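PDB 1BDG: hexokinase from Schistosoma mansoni, which catalyses the ATP-dependent phosphorylation of glucose and other hexoses to hexose 6-phosphates, the entry step of glycolysis. Local coordinates for residues Y282-V286 and R373-A378. Numbering follows the deposited sequence.
With GLC (alpha-D-glucopyranose), chain B.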
loop_
_atom_site.group_PDB
_atom_site.type_symbol
_atom_site.label_atom_id
_atom_site.label_comp_id
_atom_site.label_asym_id
_atom_site.label_seq_id
_atom_site.Cartn_x
_atom_site.Cartn_y
_atom_site.Cartn_z
ATOM N N TYR A 282 -1.774 -1.167 11.465
ATOM C CA TYR A 282 -1.777 -2.432 10.760
ATOM C C TYR A 282 -0.809 -2.345 9.585
ATOM O O TYR A 282 -0.048 -3.290 9.335
ATOM C CB TYR A 282 -3.188 -2.787 10.286
ATOM C CG TYR A 282 -3.261 -3.982 9.366
ATOM C CD1 TYR A 282 -3.081 -5.273 9.845
ATOM C CD2 TYR A 282 -3.537 -3.822 8.019
ATOM C CE1 TYR A 282 -3.178 -6.376 9.004
ATOM C CE2 TYR A 282 -3.642 -4.920 7.170
ATOM C CZ TYR A 282 -3.462 -6.190 7.672
ATOM O OH TYR A 282 -3.582 -7.264 6.833
ATOM N N GLU A 283 -0.785 -1.197 8.907
ATOM C CA GLU A 283 0.095 -1.024 7.759
ATOM C C GLU A 283 1.563 -1.184 8.108
ATOM O O GLU A 283 2.337 -1.745 7.344
ATOM C CB GLU A 283 -0.115 0.337 7.113
ATOM C CG GLU A 283 0.956 0.687 6.098
ATOM C CD GLU A 283 0.657 1.939 5.356
ATOM O OE1 GLU A 283 0.924 3.025 5.897
ATOM O OE2 GLU A 283 0.142 1.837 4.229
ATOM N N LYS A 284 1.942 -0.660 9.261
ATOM C CA LYS A 284 3.314 -0.724 9.723
ATOM C C LYS A 284 3.798 -2.146 10.001
ATOM O O LYS A 284 5.005 -2.374 10.164
ATOM C CB LYS A 284 3.466 0.175 10.947
ATOM C CG LYS A 284 3.377 1.637 10.591
ATOM C CD LYS A 284 3.115 2.512 11.780
ATOM C CE LYS A 284 3.778 3.866 11.612
ATOM N NZ LYS A 284 2.840 4.998 11.556
ATOM N N MET A 285 2.861 -3.095 10.072
ATOM C CA MET A 285 3.190 -4.499 10.315
ATOM C C MET A 285 3.307 -5.231 8.991
ATOM O O MET A 285 3.963 -6.256 8.916
ATOM C CB MET A 285 2.100 -5.198 11.144
ATOM C CG MET A 285 1.882 -4.687 12.579
ATOM S SD MET A 285 0.357 -5.308 13.352
ATOM C CE MET A 285 0.901 -6.743 14.198
ATOM N N VAL A 286 2.746 -4.637 7.941
ATOM C CA VAL A 286 2.681 -5.234 6.605
ATOM C C VAL A 286 3.457 -4.631 5.411
ATOM O O VAL A 286 4.137 -5.361 4.687
ATOM C CB VAL A 286 1.187 -5.365 6.171
ATOM C CG1 VAL A 286 1.064 -6.034 4.831
ATOM C CG2 VAL A 286 0.410 -6.129 7.201
ATOM N N ARG A 373 5.320 -12.902 8.804
ATOM C CA ARG A 373 4.130 -12.359 9.445
ATOM C C ARG A 373 3.472 -11.286 8.578
ATOM O O ARG A 373 2.253 -11.097 8.620
ATOM C CB ARG A 373 4.506 -11.743 10.778
ATOM C CG ARG A 373 3.351 -11.123 11.531
ATOM C CD ARG A 373 3.849 -10.362 12.739
ATOM N NE ARG A 373 4.632 -9.186 12.367
ATOM C CZ ARG A 373 4.895 -8.178 13.190
ATOM N NH1 ARG A 373 4.446 -8.191 14.439
ATOM N NH2 ARG A 373 5.596 -7.145 12.759
ATOM N N ALA A 374 4.290 -10.563 7.821
ATOM C CA ALA A 374 3.811 -9.509 6.949
ATOM C C ALA A 374 2.838 -10.097 5.951
ATOM O O ALA A 374 1.668 -9.713 5.916
ATOM C CB ALA A 374 4.972 -8.882 6.241
ATOM N N ALA A 375 3.314 -11.083 5.188
ATOM C CA ALA A 375 2.500 -11.756 4.170
ATOM C C ALA A 375 1.230 -12.324 4.791
ATOM O O ALA A 375 0.127 -12.004 4.363
ATOM C CB ALA A 375 3.304 -12.865 3.479
ATOM N N TYR A 376 1.384 -13.116 5.840
ATOM C CA TYR A 376 0.244 -13.700 6.520
ATOM C C TYR A 376 -0.775 -12.652 6.945
ATOM O O TYR A 376 -1.972 -12.891 6.873
ATOM C CB TYR A 376 0.712 -14.494 7.732
ATOM C CG TYR A 376 1.398 -15.785 7.390
ATOM C CD1 TYR A 376 1.282 -16.343 6.120
ATOM C CD2 TYR A 376 2.148 -16.465 8.336
ATOM C CE1 TYR A 376 1.887 -17.541 5.805
ATOM C CE2 TYR A 376 2.764 -17.669 8.028
ATOM C CZ TYR A 376 2.626 -18.196 6.758
ATOM O OH TYR A 376 3.240 -19.372 6.435
ATOM N N LEU A 377 -0.314 -11.485 7.384
ATOM C CA LEU A 377 -1.253 -10.450 7.791
ATOM C C LEU A 377 -2.121 -9.983 6.610
ATOM O O LEU A 377 -3.349 -9.924 6.734
ATOM C CB LEU A 377 -0.537 -9.285 8.482
ATOM C CG LEU A 377 -0.111 -9.483 9.945
ATOM C CD1 LEU A 377 0.642 -8.280 10.467
ATOM C CD2 LEU A 377 -1.324 -9.738 10.805
ATOM N N ALA A 378 -1.504 -9.731 5.455
ATOM C CA ALA A 378 -2.240 -9.292 4.260
ATOM C C ALA A 378 -3.189 -10.413 3.856
ATOM O O ALA A 378 -4.340 -10.161 3.449
ATOM C CB ALA A 378 -1.280 -8.989 3.131
HETATM C C1 GLC B . -1.421 4.016 2.300
HETATM C C2 GLC B . -2.505 5.033 1.944
HETATM C C3 GLC B . -3.619 4.347 1.187
HETATM C C4 GLC B . -3.050 3.642 -0.032
HETATM C C5 GLC B . -1.983 2.664 0.409
HETATM C C6 GLC B . -1.323 1.967 -0.766
HETATM O O1 GLC B . -2.003 3.012 3.061
HETATM O O2 GLC B . -3.045 5.625 3.124
HETATM O O3 GLC B . -4.590 5.297 0.773
HETATM O O4 GLC B . -4.077 2.968 -0.720
HETATM O O5 GLC B . -0.957 3.371 1.108
HETATM O O6 GLC B . -0.266 2.740 -1.296
HETATM O O HOH W 1 5.865 -8.047 9.567
#
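The backbones of the turn-like segment 282-286 and helix 357-389 draw closest at V286 and A374, whose CA atoms lie 4.4 Å apart. Both probably lie in the large subdomain of hexokinase, a family of the actin-like ATPase clan, and the contact between them is wholly buried. L377 lies at the centre of the apolar packing: its CB rests 3.5 Å from CG2 of V286, while its CD1 reaches CB of M285 at a similar separation. CG1 of V286 meets the helix at a second place, near the carbonyl oxygen of A374 and the methyl of A378. The same valine's CG2 sits over one face of the Y282 ring, near its rim. With CG anti to the backbone N (chi1 171°), Y282 sends its ring alongside L377, running past it in the opposite direction. At the far end of that ring OH donates to the carbonyl oxygen of L377 at 2.7 Å; the approach is from well above the carbonyl plane, with a C=O...OH angle of 98°. W250 packs edge-to-face with this tyrosine, and M33 of helix 23-41 also touches it. M285 crosses R373 at about a right angle, its CE over one face of the guanidinium and 3.8 Å from NH1. That arginine is tied to D267 by a salt bridge through NH1. E283, next to Y282, faces the sugar: its OE2 accepts a hydrogen bond from O1 of glucose (2.7 Å) and another from the backbone N of T222. This packing joins the segment carrying glucose-binding E283 to helix 357-389. A water bridges the segments, donating to the carbonyl oxygen of M285 at 2.7 Å and accepting a longer bond, 3.3 Å, from NE of R373, at the guanidinium edge and in its plane.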